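Long-range contact in carboxylesterase (Uncultured bacterium, PDB 5GMX), which hydrolyses carboxylic esters as a family VIII carboxylesterase of beta-lactamase-like fold and also acts on oxyimino cephalosporins: residues A[63-77]-A[264-278]. Sequence-based numbering, arbitrary orientation.
Sequences SDTLINTYSTTKGMA and PGANGQGNGRGIAKV. With PMS (phenylmethanesulfonic acid), chain C.
Lys74 reaches along Gly265 to get to the active site. Its CB sits on helix 72-77, CG passes 3.6 Å from Gly265 O, CE stays close to the same glycine, and a bend at the last torsion (chi4 67°) turns NZ back onto Gly265 O at 2.9 Å. Tyr160 OH and the carbonyl of Ala162 also bond NZ, and Ser71 OG lies 2.9 Å from it. That oxygen is joined covalently to the sulfur of phenylmethanesulfonic acid.

The preceding residue, Thr73, uses OG1 to give its proton to Tyr70 O and to accept from Gly268 N at 2.9 Å, fastening the turn that leads into the helix to the 264-278 chain. Strands 67-68 and 269-270 pair antiparallel through Ile67 and Gly270. On the side of Asn68 and Gln269, Asn68 is the hub: CG anti to the backbone N (chi1 -164°) carries the amide across to the 264-278 chain, where ND2 donates to Ala266 O and lies over one face of the Tyr70 ring, while OD1 accepts from Trp258 NE1 and, weakly, from Gln269 NE2. Farther along, Asn271 ND2 donates to Thr65 O and its OD1 caps Gly274 N; Arg273 NH2 meets Ser63 O from above the carbonyl plane at 2.6 Å, its other nitrogens salt-bridged to Asp200 and Asp47. Between the two helices, Met76, present as selenomethionine, lays CE against Ile275 CG1 at 3.8 Å and its selenium against Val278.

Ser71 and Lys74 fit the SxxK motif of serine beta-lactamases; sulfonylation marks Ser71 as the probable nucleophile, with the 264-278 chain helping fix the lysine amine beside it.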
loop_
_atom_site.group_PDB
_atom_site.type_symbol
_atom_site.label_atom_id
_atom_site.label_comp_id
_atom_site.label_asym_id
_atom_site.label_seq_id
_atom_site.Cartn_x
_atom_site.Cartn_y
_atom_site.Cartn_z
ATOM N N SER A 63 -19.518 -3.932 -8.243
ATOM C CA SER A 63 -19.055 -4.321 -6.917
ATOM C C SER A 63 -17.645 -4.919 -6.949
ATOM O O SER A 63 -16.848 -4.680 -6.047
ATOM C CB SER A 63 -20.023 -5.322 -6.279
ATOM O OG SER A 63 -20.110 -6.501 -7.048
ATOM N N ASP A 64 -17.336 -5.677 -7.993
ATOM C CA ASP A 64 -16.041 -6.352 -8.067
ATOM C C ASP A 64 -14.998 -5.615 -8.917
ATOM O O ASP A 64 -13.963 -6.186 -9.251
ATOM C CB ASP A 64 -16.230 -7.778 -8.609
ATOM C CG ASP A 64 -16.726 -7.805 -10.046
ATOM O OD1 ASP A 64 -17.153 -6.744 -10.559
ATOM O OD2 ASP A 64 -16.733 -8.900 -10.652
ATOM N N THR A 65 -15.274 -4.359 -9.257
ATOM C CA THR A 65 -14.359 -3.574 -10.082
ATOM C C THR A 65 -13.031 -3.331 -9.350
ATOM O O THR A 65 -13.011 -3.043 -8.153
ATOM C CB THR A 65 -15.003 -2.228 -10.500
ATOM O OG1 THR A 65 -16.099 -2.486 -11.386
ATOM C CG2 THR A 65 -14.000 -1.328 -11.212
ATOM N N LEU A 66 -11.927 -3.487 -10.078
ATOM C CA LEU A 66 -10.583 -3.266 -9.543
ATOM C C LEU A 66 -9.894 -2.052 -10.177
ATOM O O LEU A 66 -10.195 -1.677 -11.305
ATOM C CB LEU A 66 -9.709 -4.501 -9.774
ATOM C CG LEU A 66 -10.222 -5.819 -9.189
ATOM C CD1 LEU A 66 -9.481 -6.958 -9.837
ATOM C CD2 LEU A 66 -10.034 -5.842 -7.675
ATOM N N ILE A 67 -8.944 -1.468 -9.455
ATOM C CA ILE A 67 -8.148 -0.359 -9.977
ATOM C C ILE A 67 -6.734 -0.423 -9.391
ATOM O O ILE A 67 -6.530 -0.941 -8.288
ATOM C CB ILE A 67 -8.801 1.021 -9.652
ATOM C CG1 ILE A 67 -8.206 2.150 -10.504
ATOM C CG2 ILE A 67 -8.709 1.343 -8.167
ATOM C CD1 ILE A 67 -8.381 1.965 -12.014
ATOM N N ASN A 68 -5.758 0.073 -10.141
ATOM C CA ASN A 68 -4.405 0.218 -9.622
ATOM C C ASN A 68 -4.409 1.144 -8.407
ATOM O O ASN A 68 -5.011 2.216 -8.436
ATOM C CB ASN A 68 -3.474 0.752 -10.705
ATOM C CG ASN A 68 -2.013 0.573 -10.359
ATOM O OD1 ASN A 68 -1.412 -0.440 -10.699
ATOM N ND2 ASN A 68 -1.436 1.554 -9.674
ATOM N N THR A 69 -3.752 0.732 -7.331
ATOM C CA THR A 69 -3.771 1.520 -6.098
ATOM C C THR A 69 -2.432 2.186 -5.791
ATOM O O THR A 69 -2.294 2.846 -4.763
ATOM C CB THR A 69 -4.157 0.654 -4.890
ATOM O OG1 THR A 69 -3.202 -0.403 -4.737
ATOM C CG2 THR A 69 -5.558 0.055 -5.079
ATOM N N TYR A 70 -1.459 2.017 -6.682
ATOM C CA TYR A 70 -0.123 2.587 -6.506
ATOM C C TYR A 70 0.443 2.307 -5.115
ATOM O O TYR A 70 0.384 1.174 -4.659
ATOM C CB TYR A 70 -0.149 4.082 -6.815
ATOM C CG TYR A 70 -0.386 4.314 -8.287
ATOM C CD1 TYR A 70 0.647 4.155 -9.202
ATOM C CD2 TYR A 70 -1.648 4.640 -8.769
ATOM C CE1 TYR A 70 0.441 4.339 -10.555
ATOM C CE2 TYR A 70 -1.867 4.829 -10.123
ATOM C CZ TYR A 70 -0.816 4.681 -11.009
ATOM O OH TYR A 70 -1.023 4.868 -12.355
ATOM N N SER A 71 0.962 3.322 -4.430
ATOM C CA SER A 71 1.709 3.068 -3.193
ATOM C C SER A 71 0.853 2.584 -2.026
ATOM O O SER A 71 1.381 2.229 -0.974
ATOM C CB SER A 71 2.479 4.314 -2.776
ATOM O OG SER A 71 3.408 4.674 -3.791
ATOM N N THR A 72 -0.464 2.571 -2.195
ATOM C CA THR A 72 -1.326 1.912 -1.217
ATOM C C THR A 72 -0.838 0.459 -1.047
ATOM O O THR A 72 -0.840 -0.102 0.064
ATOM C CB THR A 72 -2.813 1.971 -1.652
ATOM O OG1 THR A 72 -3.226 3.345 -1.766
ATOM C CG2 THR A 72 -3.710 1.247 -0.652
ATOM N N THR A 73 -0.360 -0.112 -2.151
ATOM C CA THR A 73 0.230 -1.453 -2.168
ATOM C C THR A 73 1.369 -1.645 -1.157
ATOM O O THR A 73 1.561 -2.749 -0.646
ATOM C CB THR A 73 0.766 -1.806 -3.583
ATOM O OG1 THR A 73 -0.180 -1.384 -4.574
ATOM C CG2 THR A 73 1.000 -3.301 -3.725
ATOM N N LYS A 74 2.129 -0.587 -0.873
ATOM C CA LYS A 74 3.260 -0.716 0.041
ATOM C C LYS A 74 2.773 -1.191 1.405
ATOM O O LYS A 74 3.426 -2.030 2.034
ATOM C CB LYS A 74 4.038 0.605 0.163
ATOM C CG LYS A 74 4.824 0.967 -1.101
ATOM C CD LYS A 74 5.843 2.069 -0.825
ATOM C CE LYS A 74 6.592 2.430 -2.091
ATOM N NZ LYS A 74 5.677 3.072 -3.059
ATOM N N GLY A 75 1.608 -0.701 1.838
ATOM C CA GLY A 75 1.065 -1.157 3.110
ATOM C C GLY A 75 0.825 -2.662 3.091
ATOM O O GLY A 75 1.146 -3.397 4.039
HETATM N N MSE A 76 0.285 -3.139 1.978
HETATM C CA MSE A 76 0.031 -4.567 1.835
HETATM C C MSE A 76 1.333 -5.342 1.934
HETATM O O MSE A 76 1.405 -6.365 2.646
HETATM C CB MSE A 76 -0.670 -4.857 0.513
HETATM C CG MSE A 76 -1.948 -4.048 0.344
HETATM SE SE MSE A 76 -3.250 -4.352 1.793
HETATM C CE MSE A 76 -4.638 -3.155 1.156
ATOM N N ALA A 77 2.383 -4.825 1.292
ATOM C CA ALA A 77 3.652 -5.547 1.307
ATOM C C ALA A 77 4.163 -5.580 2.734
ATOM O O ALA A 77 4.662 -6.610 3.206
ATOM C CB ALA A 77 4.682 -4.905 0.366
ATOM N N PRO A 264 5.264 -4.680 -6.112
ATOM C CA PRO A 264 4.538 -4.439 -4.858
ATOM C C PRO A 264 4.724 -3.034 -4.262
ATOM O O PRO A 264 4.112 -2.722 -3.245
ATOM C CB PRO A 264 5.110 -5.507 -3.918
ATOM C CG PRO A 264 5.752 -6.537 -4.831
ATOM C CD PRO A 264 6.289 -5.726 -5.965
ATOM N N GLY A 265 5.553 -2.195 -4.871
ATOM C CA GLY A 265 5.592 -0.808 -4.456
ATOM C C GLY A 265 4.482 0.020 -5.097
ATOM O O GLY A 265 4.204 1.132 -4.654
ATOM N N ALA A 266 3.842 -0.504 -6.143
ATOM C CA ALA A 266 2.994 0.357 -6.967
ATOM C C ALA A 266 1.894 -0.302 -7.807
ATOM O O ALA A 266 1.088 0.415 -8.393
ATOM C CB ALA A 266 3.888 1.177 -7.899
ATOM N N ASN A 267 1.831 -1.624 -7.902
ATOM C CA ASN A 267 0.899 -2.169 -8.885
ATOM C C ASN A 267 -0.225 -3.034 -8.325
ATOM O O ASN A 267 -0.813 -3.843 -9.042
ATOM C CB ASN A 267 1.668 -2.938 -9.968
ATOM C CG ASN A 267 1.896 -4.393 -9.628
ATOM O OD1 ASN A 267 2.101 -4.767 -8.466
ATOM N ND2 ASN A 267 1.858 -5.234 -10.660
ATOM N N GLY A 268 -0.555 -2.835 -7.058
ATOM C CA GLY A 268 -1.656 -3.567 -6.471
ATOM C C GLY A 268 -2.948 -3.254 -7.200
ATOM O O GLY A 268 -3.239 -2.092 -7.459
ATOM N N GLN A 269 -3.694 -4.292 -7.573
ATOM C CA GLN A 269 -5.014 -4.117 -8.158
ATOM C C GLN A 269 -6.046 -4.436 -7.086
ATOM O O GLN A 269 -6.112 -5.566 -6.599
ATOM C CB GLN A 269 -5.225 -5.026 -9.382
ATOM C CG GLN A 269 -4.118 -4.980 -10.419
ATOM C CD GLN A 269 -4.028 -3.626 -11.087
ATOM O OE1 GLN A 269 -5.014 -3.130 -11.632
ATOM N NE2 GLN A 269 -2.851 -2.998 -11.013
ATOM N N GLY A 270 -6.867 -3.455 -6.731
ATOM C CA GLY A 270 -7.791 -3.652 -5.637
ATOM C C GLY A 270 -8.927 -2.659 -5.631
ATOM O O GLY A 270 -9.124 -1.905 -6.585
ATOM N N ASN A 271 -9.704 -2.697 -4.560
ATOM C CA ASN A 271 -10.769 -1.725 -4.350
ATOM C C ASN A 271 -10.881 -1.402 -2.868
ATOM O O ASN A 271 -10.165 -1.990 -2.050
ATOM C CB ASN A 271 -12.100 -2.250 -4.894
ATOM C CG ASN A 271 -12.412 -3.658 -4.413
ATOM O OD1 ASN A 271 -12.254 -3.972 -3.231
ATOM N ND2 ASN A 271 -12.856 -4.513 -5.328
ATOM N N GLY A 272 -11.795 -0.499 -2.526
ATOM C CA GLY A 272 -11.968 -0.051 -1.153
ATOM C C GLY A 272 -12.306 -1.163 -0.178
ATOM O O GLY A 272 -11.880 -1.135 0.980
ATOM N N ARG A 273 -13.067 -2.150 -0.639
ATOM C CA ARG A 273 -13.463 -3.263 0.222
ATOM C C ARG A 273 -12.273 -4.139 0.627
ATOM O O ARG A 273 -12.140 -4.494 1.799
ATOM C CB ARG A 273 -14.535 -4.123 -0.461
ATOM C CG ARG A 273 -15.033 -5.289 0.398
ATOM C CD ARG A 273 -16.273 -5.950 -0.207
ATOM N NE ARG A 273 -16.053 -6.265 -1.607
ATOM C CZ ARG A 273 -16.675 -5.674 -2.622
ATOM N NH1 ARG A 273 -17.596 -4.742 -2.404
ATOM N NH2 ARG A 273 -16.376 -6.025 -3.863
ATOM N N GLY A 274 -11.410 -4.484 -0.328
ATOM C CA GLY A 274 -10.242 -5.304 -0.028
ATOM C C GLY A 274 -9.301 -4.624 0.958
ATOM O O GLY A 274 -8.852 -5.224 1.966
ATOM N N ILE A 275 -9.035 -3.349 0.681
ATOM C CA ILE A 275 -8.175 -2.524 1.524
ATOM C C ILE A 275 -8.729 -2.432 2.939
ATOM O O ILE A 275 -8.002 -2.623 3.924
ATOM C CB ILE A 275 -8.022 -1.108 0.943
ATOM C CG1 ILE A 275 -7.391 -1.168 -0.448
ATOM C CG2 ILE A 275 -7.199 -0.228 1.866
ATOM C CD1 ILE A 275 -7.449 0.164 -1.192
ATOM N N ALA A 276 -10.026 -2.148 3.030
ATOM C CA ALA A 276 -10.674 -1.985 4.320
ATOM C C ALA A 276 -10.707 -3.290 5.097
ATOM O O ALA A 276 -10.723 -3.273 6.319
ATOM C CB ALA A 276 -12.088 -1.458 4.146
ATOM N N LYS A 277 -10.768 -4.417 4.396
ATOM C CA LYS A 277 -10.740 -5.699 5.084
ATOM C C LYS A 277 -9.377 -5.947 5.714
ATOM O O LYS A 277 -9.302 -6.366 6.873
ATOM C CB LYS A 277 -11.092 -6.846 4.134
ATOM C CG LYS A 277 -12.594 -7.004 3.920
ATOM C CD LYS A 277 -12.923 -8.158 2.988
ATOM C CE LYS A 277 -14.446 -8.216 2.758
ATOM N NZ LYS A 277 -14.841 -9.420 1.979
ATOM N N VAL A 278 -8.303 -5.696 4.962
ATOM C CA VAL A 278 -6.972 -5.907 5.545
ATOM C C VAL A 278 -6.731 -4.958 6.731
ATOM O O VAL A 278 -6.336 -5.392 7.834
ATOM C CB VAL A 278 -5.856 -5.739 4.501
ATOM C CG1 VAL A 278 -4.485 -5.949 5.146
ATOM C CG2 VAL A 278 -6.059 -6.730 3.364
HETATM C C PMS C . 4.222 5.139 -6.131
HETATM S S PMS C . 3.231 5.753 -4.787
HETATM C C1 PMS C . 4.815 6.256 -6.972
HETATM C C2 PMS C . 4.139 6.722 -8.092
HETATM C C3 PMS C . 4.683 7.740 -8.864
HETATM C C4 PMS C . 5.907 8.294 -8.521
HETATM C C5 PMS C . 6.586 7.830 -7.404
HETATM C C6 PMS C . 6.042 6.812 -6.636
HETATM O O2S PMS C . 3.679 7.092 -4.242
HETATM O O1S PMS C . 1.832 6.087 -5.248
HETATM O O HOH W 1 -5.781 -0.373 -13.196
#